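Local coordinates for protein L-lysine 6-oxidase (Marinomonas mediterranea, PDB 3WEU) that oxidises the side-chain amine of L-lysine with a cysteine tryptophylquinone cofactor, releasing ammonium and the hydrogen peroxide that makes the protein antibacterial, at residues A[319-324]-A[372-377]; A[348-353]-A[398-403]; A[64-69]-A[432-437]. All coordinates share one frame; numbering follows the deposited sequence.

Contact 1 (A[319-324]-A[372-377])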
ATOM      1  N   SER A 319      -2.236 -41.833  12.509  1.00 15.09           N
ATOM      2  CA  SER A 319      -2.917 -42.618  13.548  1.00 15.43           C
ATOM      3  C   SER A 319      -2.457 -44.040  13.612  1.00 14.53           C
ATOM      4  O   SER A 319      -2.388 -44.626  14.694  1.00 16.67           O
ATOM      5  CB  SER A 319      -4.440 -42.475  13.430  1.00 16.32           C
ATOM      6  OG  SER A 319      -4.801 -43.108  12.255  1.00 21.08           O
ATOM      7  N   GLY A 320      -2.136 -44.642  12.487  1.00 14.85           N
ATOM      8  CA  GLY A 320      -1.629 -46.018  12.501  1.00 15.54           C
ATOM      9  C   GLY A 320      -0.325 -46.209  13.251  1.00 15.50           C
ATOM     10  O   GLY A 320       0.044 -47.340  13.508  1.00 17.10           O
ATOM     11  N   PHE A 321       0.369 -45.124  13.573  1.00 13.76           N
ATOM     12  CA  PHE A 321       1.617 -45.194  14.225  1.00 14.35           C
ATOM     13  C   PHE A 321       1.488 -45.106  15.743  1.00 14.38           C
ATOM     14  O   PHE A 321       2.520 -45.196  16.444  1.00 14.61           O
ATOM     15  CB  PHE A 321       2.598 -44.206  13.622  1.00 13.51           C
ATOM     16  CG  PHE A 321       2.817 -44.478  12.155  1.00 13.53           C
ATOM     17  CD1 PHE A 321       3.750 -45.428  11.766  1.00 14.56           C
ATOM     18  CD2 PHE A 321       1.991 -43.939  11.170  1.00 13.33           C
ATOM     19  CE1 PHE A 321       3.917 -45.788  10.412  1.00 14.67           C
ATOM     20  CE2 PHE A 321       2.123 -44.307   9.836  1.00 14.24           C
ATOM     21  CZ  PHE A 321       3.098 -45.228   9.443  1.00 14.45           C
ATOM     22  N   PHE A 322       0.281 -44.901  16.249  1.00 13.65           N
ATOM     23  CA  PHE A 322       0.104 -44.958  17.680  1.00 14.74           C
ATOM     24  C   PHE A 322      -1.153 -45.775  18.041  1.00 16.17           C
ATOM     25  O   PHE A 322      -1.725 -45.637  19.102  1.00 14.30           O
ATOM     26  CB  PHE A 322       0.134 -43.612  18.347  1.00 15.75           C
ATOM     27  CG  PHE A 322      -0.891 -42.640  17.851  1.00 15.45           C
ATOM     28  CD1 PHE A 322      -2.050 -42.450  18.538  1.00 14.23           C
ATOM     29  CD2 PHE A 322      -0.662 -41.892  16.716  1.00 15.49           C
ATOM     30  CE1 PHE A 322      -2.998 -41.492  18.130  1.00 14.97           C
ATOM     31  CE2 PHE A 322      -1.594 -40.930  16.297  1.00 15.45           C
ATOM     32  CZ  PHE A 322      -2.754 -40.727  16.996  1.00 15.88           C
ATOM     33  N   SER A 323      -1.546 -46.641  17.153  1.00 16.32           N
ATOM     34  CA  SER A 323      -2.796 -47.330  17.381  1.00 19.31           C
ATOM     35  C   SER A 323      -2.662 -48.537  18.276  1.00 19.88           C
ATOM     36  O   SER A 323      -3.633 -48.959  18.859  1.00 19.32           O
ATOM     37  CB  SER A 323      -3.439 -47.764  16.087  1.00 22.65           C
ATOM     38  OG  SER A 323      -2.553 -48.594  15.406  1.00 24.67           O
ATOM     39  N   PHE A 324      -1.457 -49.044  18.406  1.00 20.14           N
ATOM     40  CA  PHE A 324      -1.212 -50.376  18.986  1.00 28.66           C
ATOM     41  C   PHE A 324      -2.109 -51.422  18.282  1.00 32.88           C
ATOM     42  O   PHE A 324      -2.855 -52.231  18.874  1.00 36.85           O
ATOM     43  CB  PHE A 324      -1.356 -50.364  20.540  1.00 33.85           C
ATOM     44  CG  PHE A 324      -0.265 -49.579  21.260  1.00 33.00           C
ATOM     45  CD1 PHE A 324      -0.352 -48.139  21.385  1.00 34.97           C
ATOM     46  CD2 PHE A 324       0.834 -50.255  21.822  1.00 34.44           C
ATOM     47  CE1 PHE A 324       0.659 -47.391  22.029  1.00 35.13           C
ATOM     48  CE2 PHE A 324       1.848 -49.503  22.465  1.00 35.52           C
ATOM     49  CZ  PHE A 324       1.751 -48.083  22.554  1.00 38.16           C
ATOM     50  N   ASP A 372      -2.333 -48.922  -1.599  1.00 16.03           N
ATOM     51  CA  ASP A 372      -1.018 -48.891  -1.016  1.00 15.81           C
ATOM     52  C   ASP A 372      -0.560 -47.444  -0.715  1.00 14.93           C
ATOM     53  O   ASP A 372       0.615 -47.198  -0.634  1.00 15.93           O
ATOM     54  CB  ASP A 372       0.046 -49.494  -1.977  1.00 19.23           C
ATOM     55  CG  ASP A 372      -0.140 -50.979  -2.233  1.00 26.00           C
ATOM     56  OD1 ASP A 372      -0.692 -51.696  -1.387  1.00 29.13           O
ATOM     57  OD2 ASP A 372       0.270 -51.423  -3.316  1.00 31.60           O
ATOM     58  N   ILE A 373      -1.493 -46.494  -0.637  1.00 13.82           N
ATOM     59  CA  ILE A 373      -1.184 -45.090  -0.422  1.00 13.22           C
ATOM     60  C   ILE A 373      -1.235 -44.639   1.040  1.00 13.32           C
ATOM     61  O   ILE A 373      -2.301 -44.628   1.677  1.00 12.12           O
ATOM     62  CB  ILE A 373      -2.139 -44.226  -1.207  1.00 13.96           C
ATOM     63  CG1 ILE A 373      -2.065 -44.604  -2.666  1.00 15.51           C
ATOM     64  CG2 ILE A 373      -1.779 -42.783  -1.081  1.00 15.05           C
ATOM     65  CD1 ILE A 373      -3.154 -44.032  -3.532  1.00 16.42           C
ATOM     66  N   LEU A 374      -0.099 -44.228   1.535  1.00 13.95           N
ATOM     67  CA  LEU A 374       0.021 -43.661   2.913  1.00 13.54           C
ATOM     68  C   LEU A 374       1.085 -42.597   2.895  1.00 13.03           C
ATOM     69  O   LEU A 374       2.155 -42.836   2.341  1.00 12.99           O
ATOM     70  CB  LEU A 374       0.439 -44.752   3.955  1.00 12.83           C
ATOM     71  CG  LEU A 374       0.507 -44.320   5.407  1.00 12.37           C
ATOM     72  CD1 LEU A 374      -0.912 -44.010   5.919  1.00 12.28           C
ATOM     73  CD2 LEU A 374       1.130 -45.463   6.215  1.00 13.63           C
ATOM     74  N   PRO A 375       0.830 -41.436   3.527  1.00 12.58           N
ATOM     75  CA  PRO A 375       1.921 -40.415   3.683  1.00 12.61           C
ATOM     76  C   PRO A 375       2.995 -40.938   4.592  1.00 12.82           C
ATOM     77  O   PRO A 375       2.698 -41.454   5.694  1.00 13.71           O
ATOM     78  CB  PRO A 375       1.209 -39.190   4.327  1.00 13.54           C
ATOM     79  CG  PRO A 375      -0.270 -39.369   3.904  1.00 13.65           C
ATOM     80  CD  PRO A 375      -0.491 -40.900   3.926  1.00 14.16           C
ATOM     81  N   LEU A 376       4.240 -40.784   4.153  1.00 11.72           N
ATOM     82  CA  LEU A 376       5.352 -41.221   4.928  1.00 12.45           C
ATOM     83  C   LEU A 376       5.616 -40.353   6.151  1.00 12.71           C
ATOM     84  O   LEU A 376       5.056 -39.261   6.255  1.00 13.62           O
ATOM     85  CB  LEU A 376       6.569 -41.351   4.032  1.00 11.55           C
ATOM     86  CG  LEU A 376       6.441 -42.298   2.838  1.00 12.84           C
ATOM     87  CD1 LEU A 376       7.702 -42.224   1.994  1.00 13.99           C
ATOM     88  CD2 LEU A 376       6.243 -43.741   3.280  1.00 15.56           C
ATOM     89  N   MET A 377       6.381 -40.911   7.111  1.00 11.40           N
ATOM     90  CA  MET A 377       6.404 -40.426   8.462  1.00 12.21           C
ATOM     91  C   MET A 377       7.723 -39.763   8.836  1.00 12.90           C
ATOM     92  O   MET A 377       8.795 -40.192   8.384  1.00 13.17           O
ATOM     93  CB  MET A 377       6.161 -41.588   9.437  1.00 13.20           C
ATOM     94  CG  MET A 377       4.691 -42.023   9.392  1.00 13.16           C
ATOM     95  SD  MET A 377       3.635 -40.844  10.247  1.00 14.23           S
ATOM     96  CE  MET A 377       4.168 -41.086  11.912  1.00 14.58           C
TER
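Phe321 and Met377 make a buried Met-aromatic contact between the connection leading from helix 295-308 to helix 336-344, where 319-321 form a 3-10 turn, and the irregular segment 372-377 ahead of strand 381-382; Leu374 joins them from the second segment. No hydrogen bond crosses here, so aromatic, sulfur and aliphatic surfaces do all the work.

Met377 lies over one face of the Phe321 ring. Its CG is the atom set most squarely above it, 3.6 Å from the ring centroid and 18° off the normal, which makes a CH-pi contact displaced toward the rim on the CE2-CZ side. The sulfur follows at a slant: SD is 4.1 Å from the same centroid, its direction leaning 32° from the normal, with Phe321 CD2 as its closest ring atom. CE then carries the chain back toward the root of the ring, 3.7 Å from Phe321 CG. Two successive bends, at chi2 and chi3, bring this about by curling the methionine along the ring instead of letting it extend past.

Leu374 meets the ring quite differently. It approaches head-on, and its CD2 stops 3.8 Å from Phe321 CZ, close to the ring plane and at the edge. The phenyl group is therefore covered by the methionine on a face and butted by a leucine methyl at its far end.

Tyr342 adds to this on the Phe321 side, packing edge-to-face with the ring while its OH hydrogen-bonds to Phe321 O. Met377 is held through its backbone by bonds with Tyr345 and Arg347, and its side chain also touches Met318. Helix 295-308 reaches the contact through Ile306, against Met377, and helix 336-344 through Tyr342, a few residues ahead of strand 381-382 in the chain.

Contact 2 (A[348-353]-A[398-403]). With EDO (1,2-ethanediol), chain N.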
ATOM      1  N   GLN A 348      13.664 -42.044   5.262  1.00 15.98           N
ATOM      2  CA  GLN A 348      15.097 -41.989   5.497  1.00 16.31           C
ATOM      3  C   GLN A 348      15.537 -40.541   5.326  1.00 15.96           C
ATOM      4  O   GLN A 348      14.825 -39.727   4.692  1.00 15.43           O
ATOM      5  CB  GLN A 348      15.784 -42.945   4.513  1.00 15.55           C
ATOM      6  CG  GLN A 348      15.434 -44.410   4.756  1.00 16.93           C
ATOM      7  CD  GLN A 348      16.091 -44.977   6.017  1.00 17.60           C
ATOM      8  OE1 GLN A 348      17.256 -44.764   6.252  1.00 18.94           O
ATOM      9  NE2 GLN A 348      15.320 -45.596   6.871  1.00 18.58           N
ATOM     10  N   LEU A 349      16.707 -40.200   5.881  1.00 17.52           N
ATOM     11  CA  LEU A 349      17.262 -38.858   5.744  1.00 16.07           C
ATOM     12  C   LEU A 349      17.913 -38.604   4.407  1.00 17.67           C
ATOM     13  O   LEU A 349      18.602 -39.490   3.926  1.00 14.16           O
ATOM     14  CB  LEU A 349      18.295 -38.504   6.824  1.00 16.69           C
ATOM     15  CG  LEU A 349      17.696 -38.159   8.201  1.00 17.55           C
ATOM     16  CD1 LEU A 349      17.083 -39.400   8.831  1.00 19.18           C
ATOM     17  CD2 LEU A 349      18.775 -37.593   9.122  1.00 20.57           C
ATOM     18  N   ASP A 350      17.712 -37.414   3.844  1.00 14.50           N
ATOM     19  CA  ASP A 350      18.461 -37.030   2.657  1.00 17.22           C
ATOM     20  C   ASP A 350      19.943 -36.892   3.036  1.00 19.69           C
ATOM     21  O   ASP A 350      20.290 -36.533   4.159  1.00 17.93           O
ATOM     22  CB  ASP A 350      18.024 -35.664   2.124  1.00 17.26           C
ATOM     23  CG  ASP A 350      16.727 -35.721   1.360  1.00 16.94           C
ATOM     24  OD1 ASP A 350      16.123 -36.802   1.336  1.00 17.64           O
ATOM     25  OD2 ASP A 350      16.285 -34.671   0.824  1.00 18.83           O
ATOM     26  N   ASN A 351      20.829 -37.121   2.067  1.00 18.57           N
ATOM     27  CA  ASN A 351      22.222 -36.724   2.268  1.00 20.34           C
ATOM     28  C   ASN A 351      22.310 -35.170   2.271  1.00 20.87           C
ATOM     29  O   ASN A 351      21.321 -34.397   2.054  1.00 26.63           O
ATOM     30  CB  ASN A 351      23.075 -37.349   1.159  1.00 21.68           C
ATOM     31  CG  ASN A 351      22.773 -36.752  -0.195  1.00 26.07           C
ATOM     32  OD1 ASN A 351      22.345 -35.587  -0.283  1.00 30.63           O
ATOM     33  ND2 ASN A 351      22.973 -37.529  -1.262  1.00 31.86           N
ATOM     34  N   LYS A 352      23.448 -34.657   2.635  1.00 19.87           N
ATOM     35  CA  LYS A 352      23.604 -33.211   2.644  1.00 19.71           C
ATOM     36  C   LYS A 352      24.491 -32.774   1.477  1.00 21.81           C
ATOM     37  O   LYS A 352      25.371 -31.932   1.636  1.00 20.20           O
ATOM     38  CB  LYS A 352      24.068 -32.749   3.967  1.00 21.16           C
ATOM     39  CG  LYS A 352      22.814 -32.810   4.963  1.00 23.82           C
ATOM     40  CD  LYS A 352      23.090 -32.042   6.211  1.00 22.29           C
ATOM     41  CE  LYS A 352      21.931 -31.928   7.168  1.00 20.65           C
ATOM     42  NZ  LYS A 352      21.410 -33.244   7.510  1.00 18.64           N
ATOM     43  N   VAL A 353      24.070 -33.189   0.293  1.00 22.42           N
ATOM     44  CA  VAL A 353      24.818 -32.933  -0.966  1.00 23.99           C
ATOM     45  C   VAL A 353      24.047 -31.922  -1.766  1.00 26.07           C
ATOM     46  O   VAL A 353      22.882 -32.079  -1.980  1.00 27.56           O
ATOM     47  CB  VAL A 353      24.970 -34.195  -1.795  1.00 24.14           C
ATOM     48  CG1 VAL A 353      25.648 -33.901  -3.155  1.00 26.43           C
ATOM     49  CG2 VAL A 353      25.823 -35.168  -1.007  1.00 27.45           C
ATOM     50  N   VAL A 398      19.198 -26.011  -2.217  1.00 15.64           N
ATOM     51  CA  VAL A 398      18.873 -27.264  -1.512  1.00 17.98           C
ATOM     52  C   VAL A 398      17.385 -27.281  -1.183  1.00 18.01           C
ATOM     53  O   VAL A 398      16.850 -26.292  -0.603  1.00 17.48           O
ATOM     54  CB  VAL A 398      19.685 -27.384  -0.243  1.00 16.85           C
ATOM     55  CG1 VAL A 398      19.323 -28.616   0.600  1.00 18.62           C
ATOM     56  CG2 VAL A 398      21.186 -27.476  -0.603  1.00 20.78           C
ATOM     57  N   VAL A 399      16.775 -28.409  -1.520  1.00 16.95           N
ATOM     58  CA  VAL A 399      15.336 -28.671  -1.284  1.00 17.67           C
ATOM     59  C   VAL A 399      15.233 -29.774  -0.232  1.00 17.38           C
ATOM     60  O   VAL A 399      15.994 -30.725  -0.209  1.00 14.98           O
ATOM     61  CB  VAL A 399      14.694 -29.143  -2.587  1.00 17.98           C
ATOM     62  CG1 VAL A 399      13.289 -29.696  -2.427  1.00 17.37           C
ATOM     63  CG2 VAL A 399      14.720 -28.005  -3.578  1.00 18.53           C
ATOM     64  N   GLU A 400      14.258 -29.646   0.671  1.00 14.64           N
ATOM     65  CA  GLU A 400      13.951 -30.747   1.584  1.00 12.98           C
ATOM     66  C   GLU A 400      12.465 -30.647   1.917  1.00 12.66           C
ATOM     67  O   GLU A 400      12.056 -29.898   2.768  1.00 14.27           O
ATOM     68  CB  GLU A 400      14.824 -30.697   2.830  1.00 14.15           C
ATOM     69  CG  GLU A 400      14.641 -31.925   3.656  1.00 14.15           C
ATOM     70  CD  GLU A 400      15.017 -31.710   5.094  1.00 17.10           C
ATOM     71  OE1 GLU A 400      16.225 -31.984   5.410  1.00 17.15           O
ATOM     72  OE2 GLU A 400      14.140 -31.266   5.925  1.00 18.68           O
ATOM     73  N   LYS A 401      11.673 -31.350   1.165  1.00 12.38           N
ATOM     74  CA  LYS A 401      10.222 -31.055   1.099  1.00 11.69           C
ATOM     75  C   LYS A 401       9.474 -31.556   2.327  1.00 12.62           C
ATOM     76  O   LYS A 401       8.575 -30.834   2.874  1.00 12.61           O
ATOM     77  CB  LYS A 401       9.635 -31.706  -0.098  1.00 12.67           C
ATOM     78  CG  LYS A 401      10.030 -31.082  -1.414  1.00 11.75           C
ATOM     79  CD  LYS A 401       9.261 -31.731  -2.561  1.00 12.16           C
ATOM     80  CE  LYS A 401       9.531 -30.935  -3.851  1.00 12.86           C
ATOM     81  NZ  LYS A 401       8.633 -31.443  -4.924  1.00 12.71           N
ATOM     82  N   PHE A 402       9.797 -32.796   2.739  1.00 12.22           N
ATOM     83  CA  PHE A 402       9.055 -33.510   3.811  1.00 13.07           C
ATOM     84  C   PHE A 402       9.927 -34.011   4.924  1.00 12.22           C
ATOM     85  O   PHE A 402      11.148 -34.213   4.762  1.00 12.59           O
ATOM     86  CB  PHE A 402       8.236 -34.689   3.216  1.00 12.07           C
ATOM     87  CG  PHE A 402       7.321 -34.257   2.078  1.00 13.88           C
ATOM     88  CD1 PHE A 402       6.167 -33.508   2.355  1.00 14.06           C
ATOM     89  CD2 PHE A 402       7.583 -34.613   0.775  1.00 13.90           C
ATOM     90  CE1 PHE A 402       5.331 -33.089   1.373  1.00 14.34           C
ATOM     91  CE2 PHE A 402       6.742 -34.196  -0.225  1.00 13.51           C
ATOM     92  CZ  PHE A 402       5.612 -33.443   0.057  1.00 14.15           C
ATOM     93  N   LEU A 403       9.298 -34.140   6.079  1.00 11.90           N
ATOM     94  CA  LEU A 403      10.033 -34.354   7.306  1.00 11.83           C
ATOM     95  C   LEU A 403      10.592 -35.741   7.459  1.00 11.58           C
ATOM     96  O   LEU A 403      10.005 -36.699   7.012  1.00 12.83           O
ATOM     97  CB  LEU A 403       9.152 -33.998   8.531  1.00 11.45           C
ATOM     98  CG  LEU A 403       9.785 -33.845   9.899  1.00 12.83           C
ATOM     99  CD1 LEU A 403      10.840 -32.741   9.902  1.00 12.63           C
ATOM    100  CD2 LEU A 403       8.717 -33.591  10.937  1.00 12.82           C
TER
HETATM  101  C1  EDO N 812      23.679 -36.373   8.918  1.00 34.31           C
HETATM  102  O1  EDO N 812      23.563 -35.270   7.979  1.00 32.75           O
HETATM  103  C2  EDO N 812      22.594 -36.432   9.992  1.00 27.37           C
HETATM  104  O2  EDO N 812      21.905 -35.196  10.104  1.00 29.11           O
HETATM  105  O   HOH W   1      17.710 -32.418   1.106  1.00 19.35           O
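Asp350 and Val399 are joined by a water bridge, which ties the irregular loop 348-353 to Val399, just ahead of the short strand 400-402. Water 1 donates both of its protons, one to Asp350 OD2 at 2.7 Å and the other to Val399 O, also at 2.7 Å. Both oxygens are acceptors and stand 4.1 Å apart, so the water supplies the protons between them. The direct contact that remains is loose, with Asp350 OD2 4.3 Å from Glu400 CG, so the carboxylate lies beside the aliphatic part of the glutamate.

Both acids take their main polar partners from neighbouring parts of the chain. Asp350 OD1 accepts from Gln361 N, OD2 adds Gln362 NE2 to the water, and Glu400 OE2 receives Ser383 N; both oxygens of the aspartate are thus engaged and its rotation is fixed. Such N-H donors would be expected to ease the nearness of two negative charges, Glu400 OE1 being 5.3 Å from Asp350 OD2.

Further along the loop, Asn351 OD1 accepts from Val353 N at 3.0 Å, with the donor 53° out of the carbonyl plane, and this closes an Asx turn. The turn holds the backbone around Lys352, whose extended chain kinks at its last torsion (chi4 55°) and offers NZ to 1,2-ethanediol. The bond from Lys352 NZ to O1 of the diol is 3.0 Å and the one to O2 is weak; the diol probably came from the crystallisation liquor.

Glu400, Lys401 and Leu403 bond through their backbones to Asn384, Gly382 and Asn380 in reverse order. The whole is a short antiparallel strand pairing with an Asx-turn loop docked beside it through a carboxylate and a bridging water.

Contact 3 (A[64-69]-A[432-437])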
ATOM      1  N   LYS A  64      20.952 -23.455  38.041  1.00 17.00           N
ATOM      2  CA  LYS A  64      21.546 -24.018  39.281  1.00 19.02           C
ATOM      3  C   LYS A  64      22.998 -24.354  38.957  1.00 20.95           C
ATOM      4  O   LYS A  64      23.350 -24.622  37.788  1.00 19.00           O
ATOM      5  CB  LYS A  64      20.829 -25.230  39.691  1.00 19.16           C
ATOM      6  CG  LYS A  64      19.380 -24.932  40.072  1.00 20.13           C
ATOM      7  CD  LYS A  64      18.685 -26.188  40.611  1.00 21.05           C
ATOM      8  CE  LYS A  64      17.189 -25.940  40.733  1.00 21.74           C
ATOM      9  NZ  LYS A  64      16.487 -27.158  41.259  1.00 21.44           N
ATOM     10  N   VAL A  65      23.851 -24.249  39.970  1.00 20.77           N
ATOM     11  CA  VAL A  65      25.274 -24.554  39.798  1.00 19.40           C
ATOM     12  C   VAL A  65      25.582 -25.669  40.772  1.00 19.77           C
ATOM     13  O   VAL A  65      25.022 -25.736  41.893  1.00 20.12           O
ATOM     14  CB  VAL A  65      26.159 -23.298  39.961  1.00 20.63           C
ATOM     15  CG1 VAL A  65      25.865 -22.638  41.296  1.00 20.95           C
ATOM     16  CG2 VAL A  65      27.649 -23.618  39.823  1.00 20.76           C
ATOM     17  N   PHE A  66      26.447 -26.585  40.322  1.00 19.36           N
ATOM     18  CA  PHE A  66      26.730 -27.801  41.061  1.00 19.27           C
ATOM     19  C   PHE A  66      28.214 -28.002  41.223  1.00 21.15           C
ATOM     20  O   PHE A  66      28.966 -27.692  40.305  1.00 21.20           O
ATOM     21  CB  PHE A  66      26.176 -29.001  40.281  1.00 20.70           C
ATOM     22  CG  PHE A  66      24.694 -28.979  40.160  1.00 19.99           C
ATOM     23  CD1 PHE A  66      24.090 -28.212  39.200  1.00 20.12           C
ATOM     24  CD2 PHE A  66      23.900 -29.648  41.070  1.00 21.32           C
ATOM     25  CE1 PHE A  66      22.699 -28.185  39.095  1.00 21.52           C
ATOM     26  CE2 PHE A  66      22.504 -29.600  40.969  1.00 23.79           C
ATOM     27  CZ  PHE A  66      21.930 -28.817  40.003  1.00 22.19           C
ATOM     28  N   GLY A  67      28.621 -28.571  42.356  1.00 23.03           N
ATOM     29  CA  GLY A  67      30.025 -28.832  42.615  1.00 25.71           C
ATOM     30  C   GLY A  67      30.479 -30.145  42.008  1.00 33.01           C
ATOM     31  O   GLY A  67      29.735 -30.805  41.232  1.00 34.55           O
ATOM     32  N   ALA A  68      31.720 -30.506  42.343  1.00 36.80           N
ATOM     33  CA  ALA A  68      32.485 -31.529  41.600  1.00 38.97           C
ATOM     34  C   ALA A  68      31.836 -32.888  41.792  1.00 40.52           C
ATOM     35  O   ALA A  68      31.867 -33.717  40.882  1.00 41.20           O
ATOM     36  CB  ALA A  68      33.926 -31.582  42.073  1.00 41.65           C
ATOM     37  N   SER A  69      31.199 -33.060  42.950  1.00 38.03           N
ATOM     38  CA  SER A  69      30.466 -34.275  43.290  1.00 39.08           C
ATOM     39  C   SER A  69      28.981 -34.142  42.904  1.00 40.20           C
ATOM     40  O   SER A  69      28.147 -34.851  43.424  1.00 40.77           O
ATOM     41  CB  SER A  69      30.550 -34.481  44.777  1.00 40.12           C
ATOM     42  OG  SER A  69      29.899 -33.405  45.425  1.00 48.99           O
ATOM     43  N   SER A 432      22.179 -34.724  31.657  1.00 23.36           N
ATOM     44  CA  SER A 432      21.351 -34.315  32.781  1.00 22.38           C
ATOM     45  C   SER A 432      19.913 -34.096  32.357  1.00 21.77           C
ATOM     46  O   SER A 432      19.661 -33.493  31.340  1.00 19.42           O
ATOM     47  CB  SER A 432      21.932 -32.983  33.329  1.00 24.45           C
ATOM     48  OG  SER A 432      21.036 -32.391  34.238  1.00 24.30           O
ATOM     49  N   ASP A 433      18.949 -34.481  33.201  1.00 21.54           N
ATOM     50  CA  ASP A 433      17.556 -34.077  33.002  1.00 24.19           C
ATOM     51  C   ASP A 433      17.295 -32.617  32.928  1.00 22.36           C
ATOM     52  O   ASP A 433      16.388 -32.158  32.237  1.00 19.15           O
ATOM     53  CB  ASP A 433      16.688 -34.603  34.151  1.00 27.73           C
ATOM     54  CG  ASP A 433      16.463 -36.072  34.054  1.00 33.33           C
ATOM     55  OD1 ASP A 433      16.740 -36.679  32.965  1.00 32.95           O
ATOM     56  OD2 ASP A 433      15.967 -36.624  35.061  1.00 40.08           O
ATOM     57  N   MET A 434      18.087 -31.829  33.657  1.00 21.51           N
ATOM     58  CA  MET A 434      17.884 -30.373  33.619  1.00 22.32           C
ATOM     59  C   MET A 434      18.259 -29.772  32.253  1.00 19.98           C
ATOM     60  O   MET A 434      17.618 -28.790  31.752  1.00 20.58           O
ATOM     61  CB  MET A 434      18.747 -29.741  34.699  1.00 26.78           C
ATOM     62  CG  MET A 434      18.376 -30.235  36.095  1.00 31.51           C
ATOM     63  SD  MET A 434      19.469 -29.327  37.280  1.00 33.54           S
ATOM     64  CE  MET A 434      18.834 -27.739  36.928  1.00 31.03           C
ATOM     65  N   ASP A 435      19.160 -30.482  31.561  1.00 17.77           N
ATOM     66  CA  ASP A 435      19.565 -30.038  30.257  1.00 16.49           C
ATOM     67  C   ASP A 435      18.522 -30.407  29.197  1.00 17.81           C
ATOM     68  O   ASP A 435      18.362 -29.690  28.231  1.00 18.94           O
ATOM     69  CB  ASP A 435      20.883 -30.662  29.846  1.00 16.29           C
ATOM     70  CG  ASP A 435      22.079 -30.080  30.596  1.00 18.76           C
ATOM     71  OD1 ASP A 435      21.911 -29.041  31.294  1.00 16.37           O
ATOM     72  OD2 ASP A 435      23.182 -30.701  30.437  1.00 22.40           O
ATOM     73  N   THR A 436      17.830 -31.521  29.378  1.00 17.20           N
ATOM     74  CA  THR A 436      16.804 -31.869  28.382  1.00 18.38           C
ATOM     75  C   THR A 436      15.523 -31.061  28.573  1.00 20.11           C
ATOM     76  O   THR A 436      14.789 -30.818  27.598  1.00 17.44           O
ATOM     77  CB  THR A 436      16.543 -33.373  28.392  1.00 18.60           C
ATOM     78  OG1 THR A 436      15.987 -33.762  29.644  1.00 17.22           O
ATOM     79  CG2 THR A 436      17.815 -34.119  28.126  1.00 19.21           C
ATOM     80  N   ALA A 437      15.238 -30.641  29.821  1.00 16.50           N
ATOM     81  CA  ALA A 437      13.963 -30.041  30.141  1.00 18.92           C
ATOM     82  C   ALA A 437      13.808 -28.662  29.575  1.00 18.85           C
ATOM     83  O   ALA A 437      12.692 -28.214  29.491  1.00 22.03           O
ATOM     84  CB  ALA A 437      13.736 -29.958  31.635  1.00 18.80           C
TER
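Met434 reaches from the first turn of helix 433-439 to two residues of strand 58-66, putting its sulfur against Phe66 and its methyl against Lys64. SD comes to 3.7 Å from Phe66 CZ and 3.9 Å from Phe66 CE1, so CZ and CE1 are the ring atoms it meets. The centroid of Phe66 is 4.8 Å from Met434 SD, along a line tilted 65° from the ring normal. This is an oblique Met-aromatic contact, with the two side chains meeting head-on from opposite directions.

The methyl does something else. Met434 runs straight through chi2 and then turns at chi3 (64°), which swings CE aside from the phenyl and brings it 4.0 Å from Lys64 CD. Beyond CG the lysine chain is extended, and it crosses the methionine at about a right angle, presenting a methylene midway along it. Lys64 and Phe66 are two apart on one strand, so both point to the same side, and the methionine tip meets the pair.

Strand 58-66 belongs to the mixed sheet of the N-terminal family region, the helix to the C-terminal one, so the contact joins parts of the enzyme far apart in sequence. It lies at the surface and is small.

Behind Met434 the helix start is capped. Ser432 is the N-cap residue, and its OG accepts Met434 N at 3.1 Å, a bent bond with an angle of 139° at the hydrogen; Ser432 O takes Asp435 N. That fixes the backbone from which the methionine springs. Farther out, strand 4-13 lies antiparallel to strand 58-66, its Ser4 and His6 bonding to the backbones of Phe66 and Lys64. His6 also touches Met434, while Asp435 OD1 accepts from both His6 ND1 and Ser8 N, pinning the helix to that neighbouring strand.

In the fold
Contacts 1 and 2 are neighbours: their centres are 21 Å apart and their nearest atoms about 4 Å, without touching. Their segments alternate along the chain, 319-324, 348-353, 372-377, 398-403, so the two closures interlock. Contact 3 stands apart, its centre 38 Å from that of contact 1 and 35 Å from that of contact 2. It nevertheless encloses both in sequence, since strand 58-66 and helix 433-439 close a loop of 362 residues. The quinone cofactor is built from Cys516 and Trp581, neither of which belongs to any of these segments; the one bound small molecule here is the diol at contact 2.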